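PDB 6D97: aldehyde dehydrogenase 12 from Zea mays, which catalyses the NAD-dependent oxidation of L-glutamate gamma-semialdehyde to glutamate, the last step of proline catabolism in plants. Local coordinates for residues L207-N217 against G513-W524. Sequence-based numbering, arbitrary orientation.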
ATOM      1  N   LEU A 207     -21.613  -5.710  10.294  1.00 21.60           N
ATOM      2  CA  LEU A 207     -20.350  -5.365   9.647  1.00 19.75           C
ATOM      3  C   LEU A 207     -20.036  -3.880   9.788  1.00 23.85           C
ATOM      4  O   LEU A 207     -18.870  -3.502   9.953  1.00 18.17           O
ATOM      5  CB  LEU A 207     -20.386  -5.773   8.175  1.00 18.81           C
ATOM      6  CG  LEU A 207     -19.862  -7.169   7.824  1.00 20.59           C
ATOM      7  CD1 LEU A 207     -20.571  -8.255   8.613  1.00 21.23           C
ATOM      8  CD2 LEU A 207     -19.978  -7.432   6.328  1.00 28.31           C
ATOM      9  N   GLN A 208     -21.057  -3.020   9.727  1.00 24.20           N
ATOM     10  CA  GLN A 208     -20.819  -1.597   9.940  1.00 16.87           C
ATOM     11  C   GLN A 208     -20.602  -1.292  11.417  1.00 20.09           C
ATOM     12  O   GLN A 208     -19.807  -0.409  11.764  1.00 17.03           O
ATOM     13  CB  GLN A 208     -21.980  -0.768   9.380  1.00 17.13           C
ATOM     14  CG  GLN A 208     -22.241  -0.963   7.890  1.00 28.62           C
ATOM     15  CD  GLN A 208     -21.216  -0.275   7.001  1.00 31.52           C
ATOM     16  OE1 GLN A 208     -20.200   0.236   7.477  1.00 26.86           O
ATOM     17  NE2 GLN A 208     -21.483  -0.254   5.698  1.00 25.25           N
ATOM     18  N   LEU A 209     -21.302  -2.011  12.302  1.00 23.15           N
ATOM     19  CA  LEU A 209     -21.106  -1.823  13.739  1.00 20.31           C
ATOM     20  C   LEU A 209     -19.671  -2.129  14.140  1.00 23.56           C
ATOM     21  O   LEU A 209     -19.024  -1.330  14.829  1.00 24.13           O
ATOM     22  CB  LEU A 209     -22.075  -2.705  14.528  1.00 20.32           C
ATOM     23  CG  LEU A 209     -21.822  -2.786  16.033  1.00 28.62           C
ATOM     24  CD1 LEU A 209     -22.123  -1.441  16.675  1.00 27.95           C
ATOM     25  CD2 LEU A 209     -22.659  -3.887  16.659  1.00 21.51           C
ATOM     26  N   MET A 210     -19.150  -3.286  13.712  1.00 22.80           N
ATOM     27  CA  MET A 210     -17.782  -3.650  14.065  1.00 27.59           C
ATOM     28  C   MET A 210     -16.779  -2.709  13.414  1.00 23.16           C
ATOM     29  O   MET A 210     -15.789  -2.324  14.046  1.00 21.01           O
ATOM     30  CB  MET A 210     -17.490  -5.100  13.679  1.00 25.20           C
ATOM     31  CG  MET A 210     -18.426  -6.106  14.336  1.00 30.00           C
ATOM     32  SD  MET A 210     -18.499  -5.947  16.136  1.00 27.88           S
ATOM     33  CE  MET A 210     -16.789  -6.245  16.585  1.00 27.13           C
ATOM     34  N   GLY A 211     -17.016  -2.328  12.155  1.00 23.85           N
ATOM     35  CA  GLY A 211     -16.132  -1.377  11.499  1.00 19.90           C
ATOM     36  C   GLY A 211     -16.025  -0.070  12.258  1.00 24.90           C
ATOM     37  O   GLY A 211     -14.927   0.450  12.476  1.00 24.61           O
ATOM     38  N   ALA A 212     -17.168   0.467  12.690  1.00 20.44           N
ATOM     39  CA  ALA A 212     -17.158   1.694  13.478  1.00 22.39           C
ATOM     40  C   ALA A 212     -16.363   1.511  14.766  1.00 29.90           C
ATOM     41  O   ALA A 212     -15.534   2.357  15.123  1.00 26.76           O
ATOM     42  CB  ALA A 212     -18.588   2.134  13.786  1.00 28.43           C
ATOM     43  N   LEU A 213     -16.595   0.400  15.472  1.00 21.69           N
ATOM     44  CA  LEU A 213     -15.885   0.161  16.724  1.00 22.38           C
ATOM     45  C   LEU A 213     -14.394  -0.038  16.490  1.00 27.81           C
ATOM     46  O   LEU A 213     -13.568   0.452  17.271  1.00 30.43           O
ATOM     47  CB  LEU A 213     -16.476  -1.050  17.443  1.00 18.39           C
ATOM     48  CG  LEU A 213     -17.850  -0.846  18.081  1.00 21.69           C
ATOM     49  CD1 LEU A 213     -18.444  -2.183  18.518  1.00 19.73           C
ATOM     50  CD2 LEU A 213     -17.744   0.106  19.253  1.00 19.19           C
ATOM     51  N   TYR A 214     -14.030  -0.751  15.418  1.00 16.80           N
ATOM     52  CA  TYR A 214     -12.622  -1.037  15.149  1.00 28.64           C
ATOM     53  C   TYR A 214     -11.795   0.240  15.073  1.00 20.59           C
ATOM     54  O   TYR A 214     -10.699   0.315  15.640  1.00 20.46           O
ATOM     55  CB  TYR A 214     -12.473  -1.818  13.842  1.00 16.06           C
ATOM     56  CG  TYR A 214     -13.000  -3.234  13.846  1.00 24.82           C
ATOM     57  CD1 TYR A 214     -13.139  -3.947  15.030  1.00 22.20           C
ATOM     58  CD2 TYR A 214     -13.351  -3.861  12.654  1.00 20.81           C
ATOM     59  CE1 TYR A 214     -13.618  -5.245  15.029  1.00 19.92           C
ATOM     60  CE2 TYR A 214     -13.834  -5.153  12.639  1.00 16.16           C
ATOM     61  CZ  TYR A 214     -13.964  -5.845  13.828  1.00 19.94           C
ATOM     62  OH  TYR A 214     -14.444  -7.137  13.809  1.00 21.25           O
ATOM     63  N   MET A 215     -12.300   1.253  14.368  1.00 22.58           N
ATOM     64  CA  MET A 215     -11.517   2.458  14.128  1.00 16.12           C
ATOM     65  C   MET A 215     -11.522   3.416  15.309  1.00 27.76           C
ATOM     66  O   MET A 215     -10.817   4.431  15.261  1.00 24.04           O
ATOM     67  CB  MET A 215     -12.025   3.179  12.879  1.00 19.11           C
ATOM     68  CG  MET A 215     -12.013   2.312  11.630  1.00 27.49           C
ATOM     69  SD  MET A 215     -10.450   1.441  11.396  1.00 21.12           S
ATOM     70  CE  MET A 215      -9.323   2.810  11.141  1.00 26.49           C
ATOM     71  N   GLY A 216     -12.289   3.130  16.351  1.00 25.70           N
ATOM     72  CA  GLY A 216     -12.301   3.936  17.546  1.00 21.97           C
ATOM     73  C   GLY A 216     -13.525   4.812  17.753  1.00 33.23           C
ATOM     74  O   GLY A 216     -13.470   5.724  18.589  1.00 22.70           O
ATOM     75  N   ASN A 217     -14.612   4.572  17.030  1.00 29.18           N
ATOM     76  CA  ASN A 217     -15.828   5.351  17.199  1.00 19.70           C
ATOM     77  C   ASN A 217     -16.713   4.740  18.282  1.00 21.18           C
ATOM     78  O   ASN A 217     -16.535   3.589  18.691  1.00 26.30           O
ATOM     79  CB  ASN A 217     -16.603   5.436  15.883  1.00 27.13           C
ATOM     80  CG  ASN A 217     -15.750   5.937  14.732  1.00 19.89           C
ATOM     81  OD1 ASN A 217     -15.503   7.135  14.606  1.00 21.32           O
ATOM     82  ND2 ASN A 217     -15.299   5.019  13.884  1.00 24.34           N
ATOM     83  N   GLY A 513     -18.799   1.782   1.575  1.00 36.13           N
ATOM     84  CA  GLY A 513     -18.501   0.388   1.358  1.00 21.73           C
ATOM     85  C   GLY A 513     -18.806  -0.394   2.622  1.00 27.02           C
ATOM     86  O   GLY A 513     -19.186   0.167   3.654  1.00 23.74           O
ATOM     87  N   ILE A 514     -18.640  -1.710   2.522  1.00 24.82           N
ATOM     88  CA  ILE A 514     -18.885  -2.588   3.656  1.00 15.58           C
ATOM     89  C   ILE A 514     -18.009  -3.821   3.506  1.00 21.47           C
ATOM     90  O   ILE A 514     -17.719  -4.265   2.392  1.00 21.73           O
ATOM     91  CB  ILE A 514     -20.386  -2.953   3.760  1.00 22.48           C
ATOM     92  CG1 ILE A 514     -20.680  -3.697   5.063  1.00 31.63           C
ATOM     93  CG2 ILE A 514     -20.828  -3.780   2.556  1.00 20.33           C
ATOM     94  CD1 ILE A 514     -22.164  -3.904   5.317  1.00 24.05           C
ATOM     95  N   GLY A 515     -17.560  -4.357   4.641  1.00 23.36           N
ATOM     96  CA  GLY A 515     -16.872  -5.633   4.649  1.00 29.99           C
ATOM     97  C   GLY A 515     -15.354  -5.608   4.697  1.00 28.12           C
ATOM     98  O   GLY A 515     -14.751  -6.157   5.625  1.00 31.36           O
ATOM     99  N   THR A 516     -14.729  -4.984   3.700  1.00 29.19           N
ATOM    100  CA  THR A 516     -13.288  -5.071   3.508  1.00 29.10           C
ATOM    101  C   THR A 516     -12.545  -4.092   4.412  1.00 31.20           C
ATOM    102  O   THR A 516     -13.135  -3.147   4.943  1.00 21.91           O
ATOM    103  CB  THR A 516     -12.931  -4.798   2.046  1.00 21.35           C
ATOM    104  OG1 THR A 516     -13.329  -3.471   1.678  1.00 19.67           O
ATOM    105  CG2 THR A 516     -13.614  -5.792   1.143  1.00 20.14           C
ATOM    106  N   PRO A 517     -11.239  -4.308   4.616  1.00 34.85           N
ATOM    107  CA  PRO A 517     -10.451  -3.320   5.372  1.00 32.32           C
ATOM    108  C   PRO A 517     -10.524  -1.924   4.784  1.00 30.62           C
ATOM    109  O   PRO A 517     -10.592  -0.947   5.539  1.00 26.48           O
ATOM    110  CB  PRO A 517      -9.028  -3.888   5.307  1.00 35.69           C
ATOM    111  CG  PRO A 517      -9.224  -5.367   5.136  1.00 34.36           C
ATOM    112  CD  PRO A 517     -10.470  -5.530   4.317  1.00 26.21           C
ATOM    113  N   GLU A 518     -10.512  -1.805   3.454  1.00 25.78           N
ATOM    114  CA  GLU A 518     -10.626  -0.492   2.826  1.00 25.28           C
ATOM    115  C   GLU A 518     -11.976   0.142   3.120  1.00 26.07           C
ATOM    116  O   GLU A 518     -12.050   1.337   3.433  1.00 20.27           O
ATOM    117  CB  GLU A 518     -10.409  -0.602   1.317  1.00 26.91           C
ATOM    118  CG  GLU A 518      -9.017  -1.068   0.933  1.00 34.61           C
ATOM    119  CD  GLU A 518      -8.856  -2.571   1.054  1.00 38.90           C
ATOM    120  OE1 GLU A 518      -9.890  -3.272   1.107  1.00 41.98           O
ATOM    121  OE2 GLU A 518      -7.702  -3.049   1.104  1.00 44.02           O
ATOM    122  N   ALA A 519     -13.053  -0.643   3.023  1.00 26.41           N
ATOM    123  CA  ALA A 519     -14.386  -0.125   3.306  1.00 24.91           C
ATOM    124  C   ALA A 519     -14.486   0.386   4.736  1.00 24.25           C
ATOM    125  O   ALA A 519     -15.061   1.451   4.986  1.00 22.00           O
ATOM    126  CB  ALA A 519     -15.430  -1.210   3.051  1.00 21.99           C
ATOM    127  N   ILE A 520     -13.922  -0.358   5.688  1.00 31.44           N
ATOM    128  CA  ILE A 520     -13.965   0.062   7.085  1.00 27.45           C
ATOM    129  C   ILE A 520     -13.191   1.360   7.274  1.00 26.61           C
ATOM    130  O   ILE A 520     -13.660   2.291   7.940  1.00 26.72           O
ATOM    131  CB  ILE A 520     -13.422  -1.054   7.990  1.00 20.20           C
ATOM    132  CG1 ILE A 520     -14.358  -2.259   7.943  1.00 18.75           C
ATOM    133  CG2 ILE A 520     -13.250  -0.543   9.411  1.00 17.26           C
ATOM    134  CD1 ILE A 520     -13.822  -3.460   8.700  1.00 22.99           C
ATOM    135  N   LYS A 521     -11.996   1.443   6.684  1.00 27.13           N
ATOM    136  CA  LYS A 521     -11.169   2.633   6.860  1.00 29.27           C
ATOM    137  C   LYS A 521     -11.787   3.850   6.182  1.00 28.47           C
ATOM    138  O   LYS A 521     -11.751   4.955   6.735  1.00 26.00           O
ATOM    139  CB  LYS A 521      -9.759   2.377   6.332  1.00 21.86           C
ATOM    140  CG  LYS A 521      -8.943   1.412   7.176  1.00 27.79           C
ATOM    141  CD  LYS A 521      -7.548   1.211   6.598  1.00 26.97           C
ATOM    142  CE  LYS A 521      -7.430  -0.093   5.830  1.00 44.16           C
ATOM    143  NZ  LYS A 521      -6.233  -0.122   4.935  1.00 55.08           N
ATOM    144  N   LEU A 522     -12.366   3.673   4.990  1.00 19.49           N
ATOM    145  CA  LEU A 522     -12.993   4.799   4.302  1.00 26.67           C
ATOM    146  C   LEU A 522     -14.202   5.314   5.073  1.00 22.86           C
ATOM    147  O   LEU A 522     -14.376   6.528   5.242  1.00 36.49           O
ATOM    148  CB  LEU A 522     -13.403   4.387   2.888  1.00 27.49           C
ATOM    149  CG  LEU A 522     -14.449   5.287   2.225  1.00 36.52           C
ATOM    150  CD1 LEU A 522     -13.787   6.560   1.712  1.00 38.90           C
ATOM    151  CD2 LEU A 522     -15.186   4.560   1.112  1.00 31.29           C
ATOM    152  N   VAL A 523     -15.037   4.404   5.565  1.00 24.74           N
ATOM    153  CA  VAL A 523     -16.314   4.801   6.145  1.00 22.52           C
ATOM    154  C   VAL A 523     -16.141   5.313   7.570  1.00 22.26           C
ATOM    155  O   VAL A 523     -16.815   6.262   7.983  1.00 31.05           O
ATOM    156  CB  VAL A 523     -17.300   3.619   6.077  1.00 30.43           C
ATOM    157  CG1 VAL A 523     -18.541   3.910   6.891  1.00 16.18           C
ATOM    158  CG2 VAL A 523     -17.680   3.335   4.632  1.00 25.53           C
ATOM    159  N   TRP A 524     -15.236   4.710   8.343  1.00 20.72           N
ATOM    160  CA  TRP A 524     -15.219   4.892   9.789  1.00 24.14           C
ATOM    161  C   TRP A 524     -13.980   5.602  10.312  1.00 23.98           C
ATOM    162  O   TRP A 524     -13.770   5.642  11.529  1.00 26.82           O
ATOM    163  CB  TRP A 524     -15.385   3.540  10.478  1.00 15.97           C
ATOM    164  CG  TRP A 524     -16.752   3.002  10.262  1.00 24.08           C
ATOM    165  CD1 TRP A 524     -17.095   1.825   9.655  1.00 21.15           C
ATOM    166  CD2 TRP A 524     -17.978   3.648  10.614  1.00 30.17           C
ATOM    167  NE1 TRP A 524     -18.463   1.693   9.627  1.00 24.20           N
ATOM    168  CE2 TRP A 524     -19.028   2.798  10.210  1.00 23.90           C
ATOM    169  CE3 TRP A 524     -18.292   4.860  11.243  1.00 22.04           C
ATOM    170  CZ2 TRP A 524     -20.366   3.122  10.412  1.00 28.00           C
ATOM    171  CZ3 TRP A 524     -19.617   5.180  11.442  1.00 22.07           C
ATOM    172  CH2 TRP A 524     -20.640   4.312  11.030  1.00 22.41           C
TER
HETATM  173  O   HOH W   1     -17.826  -2.984   7.125  1.00 26.66           O
HETATM  174  O   HOH W   2     -17.499  -0.227   6.768  1.00 25.96           O
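Trp524 lays its indole against Gly211 and Ala212. Its CB sits 3.7 Å from Gly211 O and equally near Asn217 ND2. Ala212 N stands over one face of the indole, 3.3 Å from Trp524 CD1. Over the centre of the six-membered ring stands Ala212 CB, 3.6 Å from the centroid and 12° off the normal, a CH-pi contact; Val523 CG1 lies on the opposite face. At the ring edge Trp524 NE1 donates to Gln208 OE1 (3.1 Å), which it meets in the carbonyl plane. This packing joins helix 203-214, which follows strand 191-196 of the Rossmann-type NAD-binding domain, to helix 517-524, the last helix of the chain; the local axes cross at -67°. Close approach is possible because Gly211 has no side chain: a CB there would clash with Trp524 CD1. Gln208, bent at chi2, also sends NE2 to Gly513 O (3.1 Å), fixing which end of the amide faces the indole. Exchanging Trp524 for an alanine would probably leave Ala212 CB facing a gap and Gln208 OE1 without its indole donor. Asn217 ND2 donates nearly straight (173°) to Trp524 O, while its OD1 accepts from Tyr189 N and Gly190 N.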